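Local coordinates for protein putative phosphosugar isomerase (Silicibacter pomeroyi DSS-3, PDB 3FJ1) that probably binds phosphorylated or other derivatised sugars through two SIS domains and may isomerise them or transfer their amino groups, though its true reaction is unproven, at residues T7-E12 with S318-F323; I140-G145 with F156-V161; A265-L270 with A286-V291; D174-A179 with S302-T307. One frame throughout, in Å; residues are numbered along the deposited sequence.

Contact 1: residues T7-E12 with S318-F323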
loop_
_atom_site.group_PDB
_atom_site.type_symbol
_atom_site.label_atom_id
_atom_site.label_comp_id
_atom_site.label_asym_id
_atom_site.label_seq_id
_atom_site.Cartn_x
_atom_site.Cartn_y
_atom_site.Cartn_z
ATOM N N THR A 7 27.921 15.401 -5.921
ATOM C CA THR A 7 26.509 15.613 -6.206
ATOM C C THR A 7 25.754 16.114 -4.967
ATOM O O THR A 7 26.149 15.829 -3.839
ATOM C CB THR A 7 25.778 14.302 -6.654
ATOM O OG1 THR A 7 25.777 13.346 -5.574
ATOM C CG2 THR A 7 26.441 13.671 -7.938
ATOM N N ARG A 8 24.648 16.812 -5.184
ATOM C CA ARG A 8 23.822 17.262 -4.080
ATOM C C ARG A 8 23.322 16.051 -3.290
ATOM O O ARG A 8 23.223 16.083 -2.076
ATOM C CB ARG A 8 22.658 18.126 -4.591
ATOM C CG ARG A 8 21.848 18.827 -3.507
ATOM C CD ARG A 8 22.712 19.751 -2.634
ATOM N NE ARG A 8 23.097 20.978 -3.330
ATOM C CZ ARG A 8 24.021 21.834 -2.900
ATOM N NH1 ARG A 8 24.687 21.587 -1.777
ATOM N NH2 ARG A 8 24.292 22.925 -3.628
HETATM N N MSE A 9 23.013 14.972 -3.998
HETATM C CA MSE A 9 22.547 13.750 -3.335
HETATM C C MSE A 9 23.602 13.264 -2.364
HETATM O O MSE A 9 23.298 12.940 -1.218
HETATM C CB MSE A 9 22.232 12.654 -4.351
HETATM C CG MSE A 9 21.699 11.413 -3.718
HETATM SE SE MSE A 9 21.158 10.092 -5.057
HETATM C CE MSE A 9 20.612 8.627 -3.860
ATOM N N ARG A 10 24.856 13.216 -2.811
ATOM C CA ARG A 10 25.943 12.777 -1.923
ATOM C C ARG A 10 26.160 13.733 -0.754
ATOM O O ARG A 10 26.403 13.289 0.357
ATOM C CB ARG A 10 27.259 12.582 -2.675
ATOM C CG ARG A 10 28.365 11.956 -1.804
ATOM C CD ARG A 10 28.072 10.496 -1.412
ATOM N NE ARG A 10 28.424 10.225 -0.024
ATOM C CZ ARG A 10 28.297 9.035 0.564
ATOM N NH1 ARG A 10 27.916 7.972 -0.131
ATOM N NH2 ARG A 10 28.623 8.895 1.833
ATOM N N ARG A 11 26.103 15.039 -1.006
ATOM C CA ARG A 11 26.266 16.026 0.061
ATOM C C ARG A 11 25.231 15.728 1.155
ATOM O O ARG A 11 25.530 15.759 2.334
ATOM C CB ARG A 11 25.974 17.443 -0.442
ATOM C CG ARG A 11 26.949 18.035 -1.439
ATOM C CD ARG A 11 28.154 18.534 -0.775
ATOM N NE ARG A 11 29.091 19.180 -1.698
ATOM C CZ ARG A 11 30.366 19.386 -1.419
ATOM N NH1 ARG A 11 30.873 18.958 -0.273
ATOM N NH2 ARG A 11 31.157 19.969 -2.316
ATOM N N GLU A 12 24.014 15.428 0.725
ATOM C CA GLU A 12 22.982 15.272 1.708
ATOM C C GLU A 12 23.114 13.928 2.443
ATOM O O GLU A 12 22.881 13.883 3.648
ATOM C CB GLU A 12 21.633 15.670 1.111
ATOM C CG GLU A 12 21.691 17.185 0.815
ATOM C CD GLU A 12 20.492 17.782 0.107
ATOM O OE1 GLU A 12 19.437 17.131 -0.001
ATOM O OE2 GLU A 12 20.603 18.959 -0.314
ATOM N N SER A 318 23.612 5.484 -0.631
ATOM C CA SER A 318 25.017 5.582 -0.984
ATOM C C SER A 318 25.324 4.748 -2.244
ATOM O O SER A 318 25.978 5.236 -3.150
ATOM C CB SER A 318 25.871 5.146 0.212
ATOM O OG SER A 318 27.250 5.172 -0.125
HETATM N N MSE A 319 24.824 3.515 -2.317
HETATM C CA MSE A 319 24.982 2.683 -3.527
HETATM C C MSE A 319 24.390 3.375 -4.774
HETATM O O MSE A 319 25.066 3.509 -5.826
HETATM C CB MSE A 319 24.374 1.300 -3.328
HETATM C CG MSE A 319 24.555 0.309 -4.473
HETATM SE SE MSE A 319 23.294 0.592 -5.942
HETATM C CE MSE A 319 21.700 -0.157 -5.052
ATOM N N VAL A 320 23.158 3.883 -4.629
ATOM C CA VAL A 320 22.456 4.551 -5.753
ATOM C C VAL A 320 23.213 5.802 -6.218
ATOM O O VAL A 320 23.396 6.011 -7.414
ATOM C CB VAL A 320 20.999 4.879 -5.387
ATOM C CG1 VAL A 320 20.320 5.805 -6.438
ATOM C CG2 VAL A 320 20.171 3.556 -5.214
ATOM N N GLU A 321 23.692 6.614 -5.288
ATOM C CA GLU A 321 24.431 7.819 -5.684
ATOM C C GLU A 321 25.705 7.422 -6.441
ATOM O O GLU A 321 26.049 8.047 -7.454
ATOM C CB GLU A 321 24.730 8.694 -4.471
ATOM C CG GLU A 321 25.275 10.076 -4.811
ATOM C CD GLU A 321 26.730 10.110 -5.239
ATOM O OE1 GLU A 321 27.571 9.268 -4.782
ATOM O OE2 GLU A 321 27.051 11.050 -6.021
ATOM N N ALA A 322 26.427 6.412 -5.947
ATOM C CA ALA A 322 27.651 5.975 -6.606
ATOM C C ALA A 322 27.319 5.426 -8.004
ATOM O O ALA A 322 28.053 5.658 -8.951
ATOM C CB ALA A 322 28.369 4.919 -5.772
ATOM N N PHE A 323 26.243 4.651 -8.101
ATOM C CA PHE A 323 25.797 4.070 -9.367
ATOM C C PHE A 323 25.530 5.156 -10.399
ATOM O O PHE A 323 25.982 5.081 -11.569
ATOM C CB PHE A 323 24.522 3.259 -9.141
ATOM C CG PHE A 323 23.924 2.737 -10.400
ATOM C CD1 PHE A 323 24.471 1.643 -11.040
ATOM C CD2 PHE A 323 22.829 3.359 -10.979
ATOM C CE1 PHE A 323 23.919 1.162 -12.251
ATOM C CE2 PHE A 323 22.283 2.872 -12.206
ATOM C CZ PHE A 323 22.824 1.783 -12.807
HETATM O O HOH W 1 29.214 12.677 -5.949
HETATM O O HOH W 2 27.761 7.298 -2.946
#
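Glu321 carries this contact between two nearly antiparallel helices, whose short segments 8-12 and 318-323 run at 154° to each other with axes 9.8 Å apart. Its CG is anti to the backbone N and the chain bends at chi2, which brings the carboxylate to Thr7, tip to tip. Thr7 OG1 donates to Glu321 OE2 across 2.7 Å, arriving 34° out of the carboxylate plane. The same hydroxyl oxygen accepts from Arg10 N at 2.9 Å, so Thr7 is the N-cap of helix 8-41, and its cap hydroxyl is itself anchored on the glutamate; the charge there would probably polarise the hydroxyl. On the tight, apolar side the selenomethionine Met9, extended all along its chain, slides past Glu321 in the opposite direction, with Met9 SE 3.9 Å from Glu321 CB. Its tip goes further and crosses Val320, Met9 CE to Val320 CG1 being 3.8 Å. The other side is looser and watered. Arg10 bends round so that Arg10 NH1 reaches Ser318 OG at 2.9 Å, in the guanidinium plane. Arg10 NH1 stays 4.8 Å from Glu321 OE1, and water 2 joins the two and Ser318 O. Water 1 ties Thr7 N to Glu321 OE2. Beyond the pair, Asp14 forms a salt bridge with Arg10, and Ser318 OG also pairs with Ile193 O. Helix 217-231 covers Met9 and Val320 through Thr230, while helix 196-204 packs against Met319 and Ala322 on helix 308-326.

Contact 2: residues I140-G145 with F156-V161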
loop_
_atom_site.group_PDB
_atom_site.type_symbol
_atom_site.label_atom_id
_atom_site.label_comp_id
_atom_site.label_asym_id
_atom_site.label_seq_id
_atom_site.Cartn_x
_atom_site.Cartn_y
_atom_site.Cartn_z
ATOM N N ILE A 140 6.324 18.030 15.716
ATOM C CA ILE A 140 7.694 17.649 15.966
ATOM C C ILE A 140 8.516 18.025 14.725
ATOM O O ILE A 140 8.337 17.458 13.623
ATOM C CB ILE A 140 7.827 16.148 16.275
ATOM C CG1 ILE A 140 7.135 15.841 17.605
ATOM C CG2 ILE A 140 9.281 15.742 16.300
ATOM C CD1 ILE A 140 6.899 14.392 17.883
ATOM N N ASP A 141 9.402 19.002 14.901
ATOM C CA ASP A 141 10.332 19.413 13.856
ATOM C C ASP A 141 11.392 18.292 13.685
ATOM O O ASP A 141 12.106 17.932 14.640
ATOM C CB ASP A 141 10.986 20.720 14.282
ATOM C CG ASP A 141 11.874 21.348 13.219
ATOM O OD1 ASP A 141 12.378 20.683 12.285
ATOM O OD2 ASP A 141 12.111 22.572 13.376
ATOM N N ILE A 142 11.479 17.750 12.480
ATOM C CA ILE A 142 12.430 16.657 12.175
ATOM C C ILE A 142 13.902 17.077 12.000
ATOM O O ILE A 142 14.802 16.215 11.947
ATOM C CB ILE A 142 11.942 15.802 10.965
ATOM C CG1 ILE A 142 12.075 16.560 9.622
ATOM C CG2 ILE A 142 10.472 15.295 11.263
ATOM C CD1 ILE A 142 11.698 15.728 8.376
ATOM N N HIS A 143 14.162 18.374 11.944
ATOM C CA HIS A 143 15.533 18.869 11.838
ATOM C C HIS A 143 16.360 18.260 10.692
ATOM O O HIS A 143 17.529 17.939 10.858
ATOM C CB HIS A 143 16.256 18.695 13.201
ATOM C CG HIS A 143 15.677 19.522 14.306
ATOM N ND1 HIS A 143 14.601 19.118 15.065
ATOM C CD2 HIS A 143 16.019 20.746 14.769
ATOM C CE1 HIS A 143 14.310 20.050 15.952
ATOM N NE2 HIS A 143 15.159 21.046 15.791
ATOM N N ALA A 144 15.732 18.110 9.529
ATOM C CA ALA A 144 16.383 17.582 8.343
ATOM C C ALA A 144 17.195 18.695 7.693
ATOM O O ALA A 144 18.178 18.421 7.013
ATOM C CB ALA A 144 15.344 17.088 7.350
ATOM N N GLY A 145 16.783 19.942 7.925
ATOM C CA GLY A 145 17.410 21.104 7.263
ATOM C C GLY A 145 16.956 21.168 5.813
ATOM O O GLY A 145 16.111 20.403 5.384
ATOM N N PHE A 156 13.610 11.516 4.788
ATOM C CA PHE A 156 13.198 10.140 5.134
ATOM C C PHE A 156 13.779 9.674 6.490
ATOM O O PHE A 156 13.046 9.224 7.377
ATOM C CB PHE A 156 13.588 9.147 4.043
ATOM C CG PHE A 156 13.112 7.761 4.344
ATOM C CD1 PHE A 156 11.852 7.367 3.974
ATOM C CD2 PHE A 156 13.872 6.896 5.118
ATOM C CE1 PHE A 156 11.379 6.107 4.273
ATOM C CE2 PHE A 156 13.400 5.601 5.435
ATOM C CZ PHE A 156 12.127 5.219 5.015
ATOM N N VAL A 157 15.094 9.788 6.630
ATOM C CA VAL A 157 15.787 9.298 7.836
ATOM C C VAL A 157 15.327 10.014 9.082
ATOM O O VAL A 157 14.931 9.359 10.037
ATOM C CB VAL A 157 17.326 9.309 7.673
ATOM C CG1 VAL A 157 18.001 8.940 8.984
ATOM C CG2 VAL A 157 17.753 8.331 6.547
ATOM N N THR A 158 15.339 11.346 9.069
ATOM C CA THR A 158 14.929 12.133 10.237
ATOM C C THR A 158 13.437 11.994 10.586
ATOM O O THR A 158 13.084 11.993 11.767
ATOM C CB THR A 158 15.291 13.633 10.115
ATOM O OG1 THR A 158 14.652 14.213 8.974
ATOM C CG2 THR A 158 16.825 13.832 10.043
ATOM N N SER A 159 12.580 11.861 9.576
ATOM C CA SER A 159 11.145 11.608 9.826
ATOM C C SER A 159 10.979 10.312 10.635
ATOM O O SER A 159 10.244 10.251 11.649
ATOM C CB SER A 159 10.350 11.553 8.517
ATOM O OG SER A 159 10.259 12.845 7.887
ATOM N N ALA A 160 11.633 9.247 10.161
ATOM C CA ALA A 160 11.567 7.987 10.825
ATOM C C ALA A 160 12.164 8.051 12.231
ATOM O O ALA A 160 11.559 7.540 13.172
ATOM C CB ALA A 160 12.212 6.859 9.961
ATOM N N VAL A 161 13.310 8.719 12.383
ATOM C CA VAL A 161 13.937 8.848 13.683
ATOM C C VAL A 161 13.034 9.600 14.665
ATOM O O VAL A 161 12.853 9.142 15.807
ATOM C CB VAL A 161 15.330 9.496 13.596
ATOM C CG1 VAL A 161 15.820 9.871 14.960
ATOM C CG2 VAL A 161 16.302 8.506 12.908
#
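Thr158 OG1 is gripped by one hydrogen bond, to Lys154 O a turn back in its own helix, while carbons of Ile142 and Ala144 pack against it. The setting is the end of the parallel sheet in an SIS domain: edge strand 138-141 runs out into a loop that lies against helix 153-171. Thr158 OG1 sits in the crowded position between backbone N and carbonyl carbon, where it meets Ile142 CD1 and Ala144 CB, both at 3.4 Å. Ile142 crosses the threonine at about a right angle. With its CG1 likewise in the crowded position (chi1 72°) and the chain then extended, Ile142 CD1 also lands 3.3 Å from Ser159 OG, an oxygen already bonded to Thr155 O. Both hydroxyls are hydrogen-bonded within the helix, and the isoleucine packs against them without a polar bond. Thr158 CB in turn backs onto the loop, 3.2 Å from Ile142 O. An alanine at Ile142 would probably loosen the seat of the loop on the helix, since the methyl that touches both hydroxyls and the CG2 methyl that touches Ser159 would be lost. Asn126 holds Ala144 N and Gly145 O from the sheet side. The bend itself is an Asx turn: Asp141 OD1 accepts from His143 N at 2.9 Å, and Asp141 CG lies 3.9 Å above the plane of the His143 ring, toward its rim.

Contact 3: residues A265-L270 with A286-V291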
loop_
_atom_site.group_PDB
_atom_site.type_symbol
_atom_site.label_atom_id
_atom_site.label_comp_id
_atom_site.label_asym_id
_atom_site.label_seq_id
_atom_site.Cartn_x
_atom_site.Cartn_y
_atom_site.Cartn_z
ATOM N N ALA A 265 13.282 -10.634 13.952
ATOM C CA ALA A 265 12.667 -11.955 13.722
ATOM C C ALA A 265 12.469 -12.309 12.245
ATOM O O ALA A 265 12.311 -13.479 11.903
ATOM C CB ALA A 265 11.320 -12.051 14.469
ATOM N N ALA A 266 12.498 -11.294 11.376
ATOM C CA ALA A 266 12.334 -11.489 9.937
ATOM C C ALA A 266 13.653 -11.748 9.210
ATOM O O ALA A 266 13.650 -12.069 8.014
ATOM C CB ALA A 266 11.649 -10.280 9.330
ATOM N N GLU A 267 14.773 -11.659 9.919
ATOM C CA GLU A 267 16.060 -11.860 9.274
ATOM C C GLU A 267 16.146 -13.257 8.678
ATOM O O GLU A 267 16.480 -13.411 7.516
ATOM C CB GLU A 267 17.227 -11.651 10.265
ATOM C CG GLU A 267 18.558 -11.439 9.557
ATOM C CD GLU A 267 19.740 -11.281 10.484
ATOM O OE1 GLU A 267 19.602 -11.471 11.705
ATOM O OE2 GLU A 267 20.829 -10.956 9.983
ATOM N N ALA A 268 15.816 -14.294 9.456
ATOM C CA ALA A 268 15.900 -15.660 8.923
ATOM C C ALA A 268 14.957 -15.937 7.729
ATOM O O ALA A 268 15.410 -16.454 6.707
ATOM C CB ALA A 268 15.717 -16.714 10.055
ATOM N N PRO A 269 13.656 -15.655 7.861
ATOM C CA PRO A 269 12.808 -15.868 6.675
ATOM C C PRO A 269 13.203 -15.067 5.420
ATOM O O PRO A 269 12.984 -15.553 4.315
ATOM C CB PRO A 269 11.400 -15.478 7.154
ATOM C CG PRO A 269 11.583 -14.746 8.400
ATOM C CD PRO A 269 12.851 -15.257 9.030
ATOM N N LEU A 270 13.708 -13.844 5.583
ATOM C CA LEU A 270 14.159 -13.049 4.455
ATOM C C LEU A 270 15.335 -13.761 3.780
ATOM O O LEU A 270 15.352 -13.969 2.574
ATOM C CB LEU A 270 14.552 -11.654 4.937
ATOM C CG LEU A 270 15.013 -10.554 3.947
ATOM C CD1 LEU A 270 16.325 -10.882 3.180
ATOM C CD2 LEU A 270 13.872 -10.224 3.005
ATOM N N ALA A 286 21.776 -9.747 -0.179
ATOM C CA ALA A 286 20.950 -9.506 1.023
ATOM C C ALA A 286 21.790 -8.956 2.146
ATOM O O ALA A 286 22.950 -9.324 2.257
ATOM C CB ALA A 286 20.206 -10.762 1.444
ATOM N N THR A 287 21.204 -8.096 2.987
ATOM C CA THR A 287 21.924 -7.397 4.081
ATOM C C THR A 287 21.942 -8.246 5.359
ATOM O O THR A 287 21.490 -7.808 6.405
ATOM C CB THR A 287 21.298 -6.013 4.405
ATOM O OG1 THR A 287 19.965 -6.200 4.905
ATOM C CG2 THR A 287 21.206 -5.077 3.135
ATOM N N THR A 288 22.480 -9.446 5.253
ATOM C CA THR A 288 22.538 -10.371 6.365
ATOM C C THR A 288 23.575 -11.452 6.084
ATOM O O THR A 288 23.737 -11.910 4.949
ATOM C CB THR A 288 21.174 -11.031 6.641
ATOM O OG1 THR A 288 21.350 -12.131 7.540
ATOM C CG2 THR A 288 20.513 -11.523 5.355
ATOM N N GLY A 289 24.217 -11.871 7.168
ATOM C CA GLY A 289 25.188 -12.943 7.155
ATOM C C GLY A 289 24.540 -14.300 7.076
ATOM O O GLY A 289 25.229 -15.290 6.848
ATOM N N ARG A 290 23.221 -14.348 7.230
ATOM C CA ARG A 290 22.485 -15.616 7.243
ATOM C C ARG A 290 22.290 -16.288 5.889
ATOM O O ARG A 290 21.959 -17.461 5.849
ATOM C CB ARG A 290 21.110 -15.436 7.871
ATOM C CG ARG A 290 21.139 -14.978 9.288
ATOM C CD ARG A 290 19.768 -15.071 9.852
ATOM N NE ARG A 290 19.496 -16.461 10.192
ATOM C CZ ARG A 290 19.294 -16.927 11.423
ATOM N NH1 ARG A 290 19.214 -16.112 12.472
ATOM N NH2 ARG A 290 19.097 -18.222 11.587
ATOM N N VAL A 291 22.461 -15.556 4.792
ATOM C CA VAL A 291 22.337 -16.156 3.466
ATOM C C VAL A 291 23.586 -16.990 3.167
ATOM O O VAL A 291 24.711 -16.580 3.488
ATOM C CB VAL A 291 22.144 -15.123 2.339
ATOM C CG1 VAL A 291 20.735 -14.493 2.446
ATOM C CG2 VAL A 291 23.236 -14.086 2.358
#
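Past strand 284-286 the backbone kinks through an inverse gamma turn centred on Thr287, then folds into an ST turn in which Thr288 OG1 accepts from Arg290 N (2.9 Å, 166°). Helix 267-279 is the crossover of a beta-alpha-beta unit, linking the parallel neighbours 257-259 and 284-286, and the first turn of that helix is what this loop meets. Glu267, CG anti to its backbone N and the chain extended, reaches out to the turn and takes a hydrogen bond from Thr288 OG1 at Glu267 OE2, 2.8 Å away. The hydroxyl comes from above the carboxylate plane. With both bonds, the threonine oxygen gives to the helix and receives from its own turn. Arg301 adds a salt bridge to the same OE2. Arg290 lies obliquely across the glutamate, its CD 3.8 Å from Glu267 CG, but the charged ends stay apart: Glu267 OE1 to Arg290 NH1 is 4.7 Å. An alanine at Glu267 would probably leave the ST turn less firmly tied to the helix, with the acceptor for Thr288 and the salt-bridge partner of Arg301 both gone. Deeper in, Leu270 CD1 approaches Ala286 CB to 4.3 Å. Ala266 also packs on Tyr84 of the second subunit. The outer edge is closed by Ala268, whose CB stands 3.7 Å above the guanidinium plane of Arg290, over its centre.

Contact 4: residues D174-A179 with S302-T307; sequences DGLRAA and SGHALT
Leu176 lies across the imidazole of His304 at about a right angle to it. Leu176 CB stands over the ring face, 4.0 Å from the centroid and 17° off the normal, a CH-pi contact. Leu176 CD1 covers the same ring nearer His304 ND1, 3.8 Å away, and then meets Thr307 CG2 obliquely at 3.7 Å. The ring is set by its own loop: His304 CG is anti to the backbone N, and Leu306 N donates to His304 ND1 at 3.0 Å on a nearly straight line (169°). With ND1 accepting, a neutral ring would be expected to carry its proton on NE2. One turn along the helix, Ala179 points at the loop, its CB filling the angle between His304 CB (3.6 Å) and Thr307 OG1 (3.5 Å). Gly303 passes beside that methyl with a positive phi that favours glycine. Two waters join the backbones where side chains do not: water 4 donates to Ala179 O and Ser302 O, water 3 to Gly175 O and, weakly, Gly303 O. Ser302 OG pairs with Asp308 at the start of helix 308-326. Leu68 and Ala168 pack against Leu176, while Leu164 touches Thr307. In this tandem SIS protein the arrangement sets the loop before helix 308-326, in the second SIS range, against helix 174-181, which itself packs on helices 53-69 and 153-171 of the first.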
loop_
_atom_site.group_PDB
_atom_site.type_symbol
_atom_site.label_atom_id
_atom_site.label_comp_id
_atom_site.label_asym_id
_atom_site.label_seq_id
_atom_site.Cartn_x
_atom_site.Cartn_y
_atom_site.Cartn_z
ATOM N N ASP A 174 14.192 1.665 26.944
ATOM C CA ASP A 174 15.595 2.068 27.031
ATOM C C ASP A 174 16.515 1.417 25.999
ATOM O O ASP A 174 17.532 1.988 25.669
ATOM C CB ASP A 174 16.114 1.832 28.454
ATOM C CG ASP A 174 15.484 2.767 29.466
ATOM O OD1 ASP A 174 15.157 3.926 29.126
ATOM O OD2 ASP A 174 15.352 2.374 30.636
ATOM N N GLY A 175 16.201 0.224 25.518
ATOM C CA GLY A 175 17.031 -0.398 24.469
ATOM C C GLY A 175 16.911 0.380 23.168
ATOM O O GLY A 175 17.917 0.692 22.486
ATOM N N LEU A 176 15.674 0.713 22.812
ATOM C CA LEU A 176 15.453 1.527 21.623
ATOM C C LEU A 176 16.047 2.946 21.757
ATOM O O LEU A 176 16.638 3.446 20.796
ATOM C CB LEU A 176 13.963 1.596 21.279
ATOM C CG LEU A 176 13.612 2.389 20.015
ATOM C CD1 LEU A 176 14.480 1.981 18.784
ATOM C CD2 LEU A 176 12.125 2.246 19.749
ATOM N N ARG A 177 15.870 3.596 22.920
ATOM C CA ARG A 177 16.443 4.931 23.159
ATOM C C ARG A 177 17.959 4.890 23.019
ATOM O O ARG A 177 18.556 5.810 22.472
ATOM C CB ARG A 177 16.086 5.481 24.544
ATOM C CG ARG A 177 14.688 6.036 24.766
ATOM C CD ARG A 177 14.417 6.040 26.312
ATOM N NE ARG A 177 13.271 6.837 26.691
ATOM C CZ ARG A 177 12.595 6.704 27.823
ATOM N NH1 ARG A 177 12.873 5.743 28.713
ATOM N NH2 ARG A 177 11.587 7.522 28.054
ATOM N N ALA A 178 18.580 3.808 23.474
ATOM C CA ALA A 178 20.054 3.675 23.392
ATOM C C ALA A 178 20.498 3.546 21.968
ATOM O O ALA A 178 21.490 4.174 21.575
ATOM C CB ALA A 178 20.544 2.464 24.209
ATOM N N ALA A 179 19.799 2.703 21.195
ATOM C CA ALA A 179 20.093 2.547 19.776
ATOM C C ALA A 179 19.925 3.866 19.021
ATOM O O ALA A 179 20.769 4.240 18.211
ATOM C CB ALA A 179 19.207 1.499 19.165
ATOM N N SER A 302 22.466 -1.761 14.249
ATOM C CA SER A 302 22.216 -0.550 15.037
ATOM C C SER A 302 22.079 -0.697 16.561
ATOM O O SER A 302 22.136 0.308 17.266
ATOM C CB SER A 302 20.944 0.109 14.511
ATOM O OG SER A 302 19.804 -0.591 14.932
ATOM N N GLY A 303 21.905 -1.920 17.054
ATOM C CA GLY A 303 21.612 -2.152 18.471
ATOM C C GLY A 303 20.167 -2.501 18.777
ATOM O O GLY A 303 19.859 -2.942 19.883
ATOM N N HIS A 304 19.268 -2.307 17.806
ATOM C CA HIS A 304 17.831 -2.600 18.014
ATOM C C HIS A 304 17.160 -2.922 16.679
ATOM O O HIS A 304 17.430 -2.280 15.661
ATOM C CB HIS A 304 17.124 -1.409 18.677
ATOM C CG HIS A 304 15.768 -1.728 19.224
ATOM N ND1 HIS A 304 14.636 -1.791 18.438
ATOM C CD2 HIS A 304 15.361 -1.989 20.492
ATOM C CE1 HIS A 304 13.595 -2.096 19.193
ATOM N NE2 HIS A 304 14.009 -2.217 20.445
ATOM N N ALA A 305 16.268 -3.910 16.702
ATOM C CA ALA A 305 15.505 -4.320 15.533
ATOM C C ALA A 305 14.884 -3.150 14.785
ATOM O O ALA A 305 14.892 -3.120 13.550
ATOM C CB ALA A 305 14.387 -5.258 15.952
ATOM N N LEU A 306 14.311 -2.180 15.503
ATOM C CA LEU A 306 13.549 -1.123 14.839
ATOM C C LEU A 306 14.378 -0.002 14.180
ATOM O O LEU A 306 13.889 0.701 13.317
ATOM C CB LEU A 306 12.514 -0.537 15.813
ATOM C CG LEU A 306 11.403 -1.529 16.196
ATOM C CD1 LEU A 306 10.457 -0.934 17.250
ATOM C CD2 LEU A 306 10.661 -1.953 14.936
ATOM N N THR A 307 15.614 0.182 14.617
ATOM C CA THR A 307 16.507 1.171 14.027
ATOM C C THR A 307 17.351 0.564 12.895
ATOM O O THR A 307 17.875 1.293 12.060
ATOM C CB THR A 307 17.419 1.838 15.117
ATOM O OG1 THR A 307 17.845 0.841 16.053
ATOM C CG2 THR A 307 16.627 2.936 15.900
HETATM O O HOH W 3 20.140 -0.726 22.336
HETATM O O HOH W 4 22.435 2.894 16.495
#

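In the fold
Contact 1 closes the longest loop and encloses the other three along the chain. Helix 308-326 links three of them: it bears one side of contact 1, packs through Leu310, Val314 and Tyr317 on the helix of contact 2, and begins directly after the loop of contact 4. Contacts 1 and 2, whose centres lie about 19 Å apart, also share helix 8-41, which touches Val157 and Val161. Contacts 2 and 4 are about 17 Å apart between centres, on successive helices 153-171 and 174-181. Contact 3 lies across the chain's centre from contact 2, about 28 Å between centres, and borders the second subunit. None can be assigned to a catalytic site.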